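Local coordinates for FACT-Spt16 (PDB 5CE6), which probably binds histones H3-H4 as the N-terminal, aminopeptidase-like domain of the Spt16 subunit of the FACT histone chaperone, at residues A[30-35]-A[200-205]; A[104-109]-A[121-126]; A[341-346]-A[402-407]. All coordinates share one frame; numbering follows the deposited sequence.

Interaction 1 (A[30-35]-A[200-205]); sequences QTRLKA and NEEITY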
loop_
_atom_site.group_PDB
_atom_site.type_symbol
_atom_site.label_atom_id
_atom_site.label_comp_id
_atom_site.label_asym_id
_atom_site.label_seq_id
_atom_site.Cartn_x
_atom_site.Cartn_y
_atom_site.Cartn_z
ATOM N N GLN A 30 -19.390 6.467 -12.164
ATOM C CA GLN A 30 -20.564 5.626 -12.412
ATOM C C GLN A 30 -20.216 4.143 -12.415
ATOM O O GLN A 30 -20.907 3.329 -11.799
ATOM C CB GLN A 30 -21.236 5.998 -13.740
ATOM C CG GLN A 30 -21.996 7.305 -13.717
ATOM C CD GLN A 30 -22.655 7.617 -15.048
ATOM O OE1 GLN A 30 -23.757 7.150 -15.332
ATOM N NE2 GLN A 30 -21.976 8.406 -15.875
ATOM N N THR A 31 -19.143 3.801 -13.118
ATOM C CA THR A 31 -18.699 2.419 -13.218
ATOM C C THR A 31 -18.336 1.869 -11.848
ATOM O O THR A 31 -18.729 0.753 -11.482
ATOM C CB THR A 31 -17.490 2.291 -14.158
ATOM O OG1 THR A 31 -17.888 2.644 -15.487
ATOM C CG2 THR A 31 -16.970 0.871 -14.164
ATOM N N ARG A 32 -17.601 2.663 -11.080
ATOM C CA ARG A 32 -17.154 2.225 -9.769
ATOM C C ARG A 32 -18.264 2.229 -8.712
ATOM O O ARG A 32 -18.288 1.345 -7.852
ATOM C CB ARG A 32 -15.912 3.009 -9.340
ATOM C CG ARG A 32 -14.681 2.597 -10.156
ATOM C CD ARG A 32 -13.426 3.381 -9.810
ATOM N NE ARG A 32 -12.355 3.076 -10.761
ATOM C CZ ARG A 32 -11.168 3.679 -10.794
ATOM N NH1 ARG A 32 -10.875 4.637 -9.933
ATOM N NH2 ARG A 32 -10.277 3.329 -11.717
ATOM N N LEU A 33 -19.200 3.181 -8.796
ATOM C CA LEU A 33 -20.336 3.188 -7.876
ATOM C C LEU A 33 -21.193 1.942 -8.109
ATOM O O LEU A 33 -21.674 1.307 -7.162
ATOM C CB LEU A 33 -21.174 4.470 -8.027
ATOM C CG LEU A 33 -22.268 4.739 -6.988
ATOM C CD1 LEU A 33 -21.653 4.845 -5.608
ATOM C CD2 LEU A 33 -23.038 6.010 -7.323
ATOM N N LYS A 34 -21.367 1.584 -9.377
ATOM C CA LYS A 34 -22.103 0.379 -9.737
ATOM C C LYS A 34 -21.393 -0.862 -9.207
ATOM O O LYS A 34 -22.018 -1.741 -8.612
ATOM C CB LYS A 34 -22.246 0.292 -11.257
ATOM C CG LYS A 34 -23.337 -0.648 -11.740
ATOM C CD LYS A 34 -24.161 0.017 -12.838
ATOM C CE LYS A 34 -23.271 0.815 -13.786
ATOM N NZ LYS A 34 -24.055 1.713 -14.679
ATOM N N ALA A 35 -20.081 -0.914 -9.420
ATOM C CA ALA A 35 -19.267 -2.029 -8.944
ATOM C C ALA A 35 -19.401 -2.190 -7.436
ATOM O O ALA A 35 -19.585 -3.300 -6.938
ATOM C CB ALA A 35 -17.810 -1.831 -9.331
ATOM N N ASN A 200 -7.749 -2.160 -16.134
ATOM C CA ASN A 200 -6.600 -1.894 -16.995
ATOM C C ASN A 200 -6.011 -0.491 -16.777
ATOM O O ASN A 200 -4.795 -0.308 -16.819
ATOM C CB ASN A 200 -6.970 -2.098 -18.465
ATOM C CG ASN A 200 -7.040 -3.563 -18.844
ATOM O OD1 ASN A 200 -6.321 -4.389 -18.286
ATOM N ND2 ASN A 200 -7.902 -3.891 -19.800
ATOM N N GLU A 201 -6.872 0.493 -16.546
ATOM C CA GLU A 201 -6.404 1.853 -16.294
ATOM C C GLU A 201 -5.554 1.893 -15.027
ATOM O O GLU A 201 -4.474 2.486 -15.008
ATOM C CB GLU A 201 -7.587 2.821 -16.184
ATOM C CG GLU A 201 -7.196 4.238 -15.786
ATOM C CD GLU A 201 -8.397 5.158 -15.661
ATOM O OE1 GLU A 201 -9.528 4.676 -15.854
ATOM O OE2 GLU A 201 -8.205 6.358 -15.384
ATOM N N GLU A 202 -6.035 1.229 -13.983
ATOM C CA GLU A 202 -5.338 1.238 -12.700
ATOM C C GLU A 202 -4.001 0.522 -12.820
ATOM O O GLU A 202 -2.999 0.960 -12.251
ATOM C CB GLU A 202 -6.198 0.590 -11.610
ATOM C CG GLU A 202 -7.509 1.317 -11.314
ATOM C CD GLU A 202 -8.299 0.618 -10.231
ATOM O OE1 GLU A 202 -8.810 -0.484 -10.510
ATOM O OE2 GLU A 202 -8.393 1.141 -9.093
ATOM N N ILE A 203 -3.984 -0.572 -13.570
ATOM C CA ILE A 203 -2.740 -1.309 -13.782
ATOM C C ILE A 203 -1.722 -0.437 -14.512
ATOM O O ILE A 203 -0.528 -0.483 -14.228
ATOM C CB ILE A 203 -2.998 -2.621 -14.527
ATOM C CG1 ILE A 203 -3.632 -3.633 -13.565
ATOM C CG2 ILE A 203 -1.712 -3.196 -15.113
ATOM C CD1 ILE A 203 -4.281 -4.810 -14.273
ATOM N N THR A 204 -2.201 0.392 -15.433
ATOM C CA THR A 204 -1.306 1.303 -16.129
ATOM C C THR A 204 -0.651 2.289 -15.161
ATOM O O THR A 204 0.559 2.504 -15.222
ATOM C CB THR A 204 -2.038 2.052 -17.233
ATOM O OG1 THR A 204 -2.350 1.119 -18.274
ATOM C CG2 THR A 204 -1.159 3.175 -17.808
ATOM N N TYR A 205 -1.440 2.874 -14.265
ATOM C CA TYR A 205 -0.891 3.810 -13.275
ATOM C C TYR A 205 0.130 3.140 -12.354
ATOM O O TYR A 205 1.153 3.739 -12.032
ATOM C CB TYR A 205 -2.007 4.480 -12.463
ATOM C CG TYR A 205 -2.993 5.239 -13.343
ATOM C CD1 TYR A 205 -2.618 5.705 -14.606
ATOM C CD2 TYR A 205 -4.289 5.482 -12.914
ATOM C CE1 TYR A 205 -3.507 6.392 -15.410
ATOM C CE2 TYR A 205 -5.193 6.175 -13.730
ATOM C CZ TYR A 205 -4.787 6.626 -14.968
ATOM O OH TYR A 205 -5.669 7.302 -15.790
#

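Interaction 2 (A[104-109]-A[121-126]); sequences SILESV and IILHVK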
loop_
_atom_site.group_PDB
_atom_site.type_symbol
_atom_site.label_atom_id
_atom_site.label_comp_id
_atom_site.label_asym_id
_atom_site.label_seq_id
_atom_site.Cartn_x
_atom_site.Cartn_y
_atom_site.Cartn_z
ATOM N N SER A 104 -20.308 21.991 -3.637
ATOM C CA SER A 104 -20.484 22.564 -4.970
ATOM C C SER A 104 -19.802 21.678 -6.007
ATOM O O SER A 104 -20.246 21.578 -7.149
ATOM C CB SER A 104 -19.904 23.976 -5.031
ATOM O OG SER A 104 -20.593 24.848 -4.153
ATOM N N ILE A 105 -18.721 21.031 -5.592
ATOM C CA ILE A 105 -18.005 20.108 -6.454
ATOM C C ILE A 105 -18.822 18.832 -6.658
ATOM O O ILE A 105 -18.931 18.325 -7.776
ATOM C CB ILE A 105 -16.627 19.763 -5.862
ATOM C CG1 ILE A 105 -15.753 21.015 -5.798
ATOM C CG2 ILE A 105 -15.947 18.672 -6.685
ATOM C CD1 ILE A 105 -14.518 20.855 -4.940
ATOM N N LEU A 106 -19.415 18.332 -5.578
ATOM C CA LEU A 106 -20.167 17.079 -5.625
ATOM C C LEU A 106 -21.523 17.198 -6.319
ATOM O O LEU A 106 -22.149 16.187 -6.628
ATOM C CB LEU A 106 -20.333 16.495 -4.218
ATOM C CG LEU A 106 -19.059 15.942 -3.590
ATOM C CD1 LEU A 106 -19.260 15.565 -2.132
ATOM C CD2 LEU A 106 -18.552 14.731 -4.377
ATOM N N GLU A 107 -21.979 18.425 -6.562
ATOM C CA GLU A 107 -23.217 18.635 -7.315
ATOM C C GLU A 107 -23.210 17.865 -8.637
ATOM O O GLU A 107 -24.241 17.357 -9.078
ATOM C CB GLU A 107 -23.443 20.125 -7.582
ATOM C CG GLU A 107 -23.973 20.898 -6.388
ATOM C CD GLU A 107 -25.407 20.538 -6.049
ATOM O OE1 GLU A 107 -26.117 20.018 -6.934
ATOM O OE2 GLU A 107 -25.823 20.776 -4.896
ATOM N N SER A 108 -22.035 17.760 -9.245
ATOM C CA SER A 108 -21.902 17.182 -10.578
ATOM C C SER A 108 -22.124 15.669 -10.635
ATOM O O SER A 108 -22.345 15.118 -11.712
ATOM C CB SER A 108 -20.528 17.517 -11.165
ATOM O OG SER A 108 -19.493 16.934 -10.395
ATOM N N VAL A 109 -22.060 14.997 -9.489
ATOM C CA VAL A 109 -22.236 13.544 -9.470
ATOM C C VAL A 109 -23.666 13.112 -9.116
ATOM O O VAL A 109 -23.975 11.925 -9.105
ATOM C CB VAL A 109 -21.187 12.840 -8.565
ATOM C CG1 VAL A 109 -19.781 13.174 -9.023
ATOM C CG2 VAL A 109 -21.349 13.244 -7.120
ATOM N N ILE A 121 -28.128 11.546 -4.299
ATOM C CA ILE A 121 -27.094 12.165 -3.479
ATOM C C ILE A 121 -27.641 13.358 -2.706
ATOM O O ILE A 121 -28.230 14.268 -3.286
ATOM C CB ILE A 121 -25.907 12.593 -4.331
ATOM C CG1 ILE A 121 -25.207 11.344 -4.858
ATOM C CG2 ILE A 121 -24.950 13.454 -3.527
ATOM C CD1 ILE A 121 -23.972 11.623 -5.626
ATOM N N ILE A 122 -27.447 13.339 -1.392
ATOM C CA ILE A 122 -27.957 14.405 -0.537
ATOM C C ILE A 122 -26.773 15.097 0.107
ATOM O O ILE A 122 -26.020 14.471 0.843
ATOM C CB ILE A 122 -28.865 13.845 0.560
ATOM C CG1 ILE A 122 -30.022 13.069 -0.064
ATOM C CG2 ILE A 122 -29.391 14.971 1.453
ATOM C CD1 ILE A 122 -30.872 13.904 -0.989
ATOM N N LEU A 123 -26.604 16.387 -0.166
ATOM C CA LEU A 123 -25.437 17.097 0.345
ATOM C C LEU A 123 -25.793 17.913 1.580
ATOM O O LEU A 123 -26.668 18.773 1.534
ATOM C CB LEU A 123 -24.825 17.978 -0.746
ATOM C CG LEU A 123 -24.346 17.199 -1.974
ATOM C CD1 LEU A 123 -23.884 18.139 -3.071
ATOM C CD2 LEU A 123 -23.224 16.255 -1.593
ATOM N N HIS A 124 -25.124 17.618 2.689
ATOM C CA HIS A 124 -25.333 18.357 3.927
ATOM C C HIS A 124 -24.133 19.268 4.130
ATOM O O HIS A 124 -23.033 18.793 4.406
ATOM C CB HIS A 124 -25.453 17.382 5.103
ATOM C CG HIS A 124 -26.482 16.313 4.900
ATOM N ND1 HIS A 124 -27.759 16.407 5.414
ATOM C CD2 HIS A 124 -26.429 15.132 4.241
ATOM C CE1 HIS A 124 -28.446 15.330 5.081
ATOM N NE2 HIS A 124 -27.663 14.541 4.366
ATOM N N VAL A 125 -24.339 20.574 3.981
ATOM C CA VAL A 125 -23.231 21.528 4.045
ATOM C C VAL A 125 -22.926 21.935 5.482
ATOM O O VAL A 125 -23.807 22.441 6.186
ATOM C CB VAL A 125 -23.550 22.812 3.252
ATOM C CG1 VAL A 125 -22.443 23.844 3.449
ATOM C CG2 VAL A 125 -23.751 22.503 1.780
ATOM N N LYS A 126 -21.680 21.730 5.906
ATOM C CA LYS A 126 -21.251 22.145 7.240
ATOM C C LYS A 126 -20.507 23.477 7.211
ATOM O O LYS A 126 -19.480 23.612 6.535
ATOM C CB LYS A 126 -20.357 21.086 7.891
ATOM C CG LYS A 126 -20.072 21.357 9.372
ATOM C CD LYS A 126 -18.912 20.519 9.883
ATOM C CE LYS A 126 -17.580 21.085 9.415
ATOM N NZ LYS A 126 -17.271 22.407 10.037
#

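Interaction 3 (A[341-346]-A[402-407]); sequences GSLKPG and MVFNVS. With ACT (acetate ion), chain C.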
loop_
_atom_site.group_PDB
_atom_site.type_symbol
_atom_site.label_atom_id
_atom_site.label_comp_id
_atom_site.label_asym_id
_atom_site.label_seq_id
_atom_site.Cartn_x
_atom_site.Cartn_y
_atom_site.Cartn_z
ATOM N N GLY A 341 6.738 -16.801 -8.499
ATOM C CA GLY A 341 6.352 -17.875 -9.396
ATOM C C GLY A 341 5.093 -18.600 -8.968
ATOM O O GLY A 341 4.459 -19.276 -9.779
ATOM N N SER A 342 4.731 -18.471 -7.695
ATOM C CA SER A 342 3.546 -19.138 -7.169
ATOM C C SER A 342 2.314 -18.250 -7.179
ATOM O O SER A 342 1.205 -18.723 -6.938
ATOM C CB SER A 342 3.796 -19.650 -5.747
ATOM O OG SER A 342 4.772 -20.670 -5.731
ATOM N N LEU A 343 2.500 -16.960 -7.440
ATOM C CA LEU A 343 1.363 -16.041 -7.487
ATOM C C LEU A 343 0.708 -16.086 -8.867
ATOM O O LEU A 343 1.016 -15.286 -9.750
ATOM C CB LEU A 343 1.784 -14.620 -7.110
ATOM C CG LEU A 343 2.117 -14.487 -5.626
ATOM C CD1 LEU A 343 2.797 -13.161 -5.348
ATOM C CD2 LEU A 343 0.855 -14.627 -4.770
ATOM N N LYS A 344 -0.173 -17.067 -9.045
ATOM C CA LYS A 344 -0.835 -17.311 -10.317
ATOM C C LYS A 344 -2.303 -17.490 -10.015
ATOM O O LYS A 344 -2.649 -17.988 -8.943
ATOM C CB LYS A 344 -0.300 -18.593 -10.965
ATOM C CG LYS A 344 1.187 -18.588 -11.275
ATOM C CD LYS A 344 1.502 -17.694 -12.460
ATOM C CE LYS A 344 3.007 -17.569 -12.678
ATOM N NZ LYS A 344 3.663 -18.899 -12.813
ATOM N N PRO A 345 -3.180 -17.079 -10.949
ATOM C CA PRO A 345 -4.620 -17.208 -10.696
ATOM C C PRO A 345 -5.008 -18.625 -10.268
ATOM O O PRO A 345 -4.605 -19.607 -10.896
ATOM C CB PRO A 345 -5.239 -16.852 -12.051
ATOM C CG PRO A 345 -4.255 -15.866 -12.638
ATOM C CD PRO A 345 -2.904 -16.414 -12.237
ATOM N N GLY A 346 -5.766 -18.716 -9.180
ATOM C CA GLY A 346 -6.260 -19.995 -8.711
ATOM C C GLY A 346 -5.446 -20.556 -7.558
ATOM O O GLY A 346 -5.871 -21.506 -6.903
ATOM N N MET A 402 -4.990 -8.665 -9.688
ATOM C CA MET A 402 -4.402 -8.340 -8.390
ATOM C C MET A 402 -2.985 -7.839 -8.609
ATOM O O MET A 402 -2.331 -8.197 -9.596
ATOM C CB MET A 402 -4.372 -9.561 -7.474
ATOM C CG MET A 402 -5.727 -9.962 -6.928
ATOM S SD MET A 402 -5.564 -11.398 -5.855
ATOM C CE MET A 402 -7.232 -11.489 -5.206
ATOM N N VAL A 403 -2.515 -7.017 -7.678
ATOM C CA VAL A 403 -1.192 -6.432 -7.770
ATOM C C VAL A 403 -0.541 -6.615 -6.415
ATOM O O VAL A 403 -1.161 -6.335 -5.385
ATOM C CB VAL A 403 -1.268 -4.937 -8.102
ATOM C CG1 VAL A 403 0.132 -4.357 -8.192
ATOM C CG2 VAL A 403 -2.004 -4.738 -9.411
ATOM N N PHE A 404 0.703 -7.093 -6.405
ATOM C CA PHE A 404 1.375 -7.389 -5.139
ATOM C C PHE A 404 2.715 -6.680 -4.980
ATOM O O PHE A 404 3.482 -6.559 -5.941
ATOM C CB PHE A 404 1.616 -8.907 -4.982
ATOM C CG PHE A 404 0.361 -9.706 -4.779
ATOM C CD1 PHE A 404 -0.221 -9.799 -3.522
ATOM C CD2 PHE A 404 -0.245 -10.355 -5.854
ATOM C CE1 PHE A 404 -1.389 -10.531 -3.333
ATOM C CE2 PHE A 404 -1.410 -11.091 -5.669
ATOM C CZ PHE A 404 -1.977 -11.179 -4.410
ATOM N N ASN A 405 2.970 -6.211 -3.758
ATOM C CA ASN A 405 4.308 -5.849 -3.306
ATOM C C ASN A 405 4.851 -7.109 -2.662
ATOM O O ASN A 405 4.483 -7.433 -1.537
ATOM C CB ASN A 405 4.207 -4.694 -2.276
ATOM C CG ASN A 405 5.538 -4.381 -1.586
ATOM O OD1 ASN A 405 6.610 -4.692 -2.105
ATOM N ND2 ASN A 405 5.463 -3.739 -0.417
ATOM N N VAL A 406 5.646 -7.872 -3.418
ATOM C CA VAL A 406 6.248 -9.095 -2.926
ATOM C C VAL A 406 7.553 -8.709 -2.263
ATOM O O VAL A 406 8.545 -8.426 -2.932
ATOM C CB VAL A 406 6.500 -10.109 -4.055
ATOM C CG1 VAL A 406 7.146 -11.379 -3.508
ATOM C CG2 VAL A 406 5.186 -10.442 -4.763
ATOM N N SER A 407 7.532 -8.707 -0.935
ATOM C CA SER A 407 8.606 -8.136 -0.138
ATOM C C SER A 407 8.947 -9.181 0.909
ATOM O O SER A 407 8.132 -9.506 1.772
ATOM C CB SER A 407 8.130 -6.820 0.505
ATOM O OG SER A 407 9.120 -6.235 1.360
HETATM C C ACT C . 7.687 -7.653 4.847
HETATM O O ACT C . 6.972 -8.416 4.147
HETATM O OXT ACT C . 8.704 -7.160 4.293
HETATM C CH3 ACT C . 7.328 -7.321 6.268
#

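Interaction 1 (A[30-35]-A[200-205])
R32 reaches across from helix 26-42 of the N-terminal lobe to E202, in the first turn of helix 200-230, and so spans the junction between that lobe and the pita-bread-like, M24-related domain that follows. The helices themselves stay apart: the nearest CA atoms, those of R32 and E202, are 12.2 Å from each other, and the two side chains come from opposite directions to bridge the distance. The arginine is fully stretched from CG to NE, which carries its guanidinium clear of its own helix. The close part of the contact is small. NH2 of R32 sits 3.4 Å from CG of E202, against the methylene rather than the oxygens. OE2 of E202 stands 3.8 Å above one face of the R32 guanidinium, offset toward its rim, with the two planes 35° apart. The salt bridge is long, 3.9 Å from R32 NH2 to E202 OE2, and rests on charge alone, since no N-H points at the oxygen. Both groups find their directed bonds elsewhere: R32 NH1 donates to the carbonyl O of W76, whose ring also makes a cation-pi contact with the arginine, while E202 takes the hydroxyl of Y309 at OE2 and the backbone N of S199 at OE1. E202 is buried, and each of its oxygens is held by a hydrogen bond. The looser, solvent side belongs to E201, an exposed residue whose OE1 is 4.4 Å from R32 NH2, close enough for the charges to attract but well out of the guanidinium plane. Its other oxygen is tied down within helix 200-230: the hydroxyl OH of Y205 donates to E201 OE2 over 2.7 Å, meeting it on the anti side, 17° out of the carboxylate plane.

Interaction 2 (A[104-109]-A[121-126])
L123 lays its two methyls against the C-terminal part of helix 100-106, CD2 packing on CB of L106 at 3.9 Å and also touching the CD1 methyl of that leucine. This is helix-on-sheet packing in the N-terminal lobe: strand 120-125 is an outermost strand of the six-stranded mixed sheet, and the chain reaches it from helix 100-106 by way of helix 110-117. Alternation along the strand turns I121 and L123 toward residues 104-109, while I122 and H124 lie on the other face. L106, which is buried, also touches V96 of the adjoining strand 93-98 and F82, and L123 shares the contact with V96. On the solvent side the exposed E107 folds back: its chain bends at chi2 (-70°), which swings the carboxylate round until OE2 is 3.7 Å from CD1 of L123. That oxygen has its charged partner in K110, with which it forms a salt bridge, and against the leucine it makes van der Waals contact alone. At the buried end the chain turns past the helix, with V109 N bonded to the carbonyl O of L106, and V109 is set between strand 120-125 and helix 26-42, where it touches L26 and F29. I121 meets it with the far end of its side chain, CD1 pressing on V109 CG2 at 3.4 Å, tighter than carbon atoms usually pack.

Interaction 3 (A[341-346]-A[402-407])
An inverse gamma turn centred on L343, at the C-terminal end of helix 323-342, presents a single leucine side chain to the first residues of strand 403-414. F404 and V406, two apart on the strand and both directed at the turn, receive it. The CD1 methyl of L343 does most of the touching: it lies 3.7 Å from CG2 of V406 and 4.2 Å from CD2 of the F404 ring. The second methyl, CD2, stands over one face of that ring, 4.3 Å above the plane and offset toward the rim, so the leucine fork spans both strand residues. With V406 CG1 anti to the backbone N (chi1 179°), CG2 is the branch left to meet the leucine. Both segments belong to the M24 metallopeptidase-like domain, where helices pack on a curved antiparallel sheet in the pita-bread manner. The same apolar layer is extended by I433 of the neighbouring strand 424-435 and A352 of helix 349-363, which also touch L343, and by L349 against F404. A weak bond from K344 N to S342 O closes the turn, L343 O accepts from OG1 of T440, and K344 NZ donates to the carbonyl O of G341 over 3.2 Å. Farther along the strand, S407 O lies 2.9 Å from O of an acetate ion, probably from the crystallisation liquor.

Overall arrangement
Along the chain, interaction 2 falls between the two segments of interaction 1, and interaction 3 follows both. Interaction 2 lies within the N-terminal lobe, at an outermost strand of its six-stranded sheet; interaction 3 lies in the M24-like domain, on its four-stranded antiparallel sheet; their centres are 39 Å apart. Interaction 1 stands between them, its centre 22 Å from that of interaction 2 and 20 Å from that of interaction 3, and joins the lobe to the start of helix 200-230. Helix 26-42 links the first two, since V109 of interaction 2 packs on it too. The three contacts thus sample two separately built domains and a charged contact at the junction where they meet.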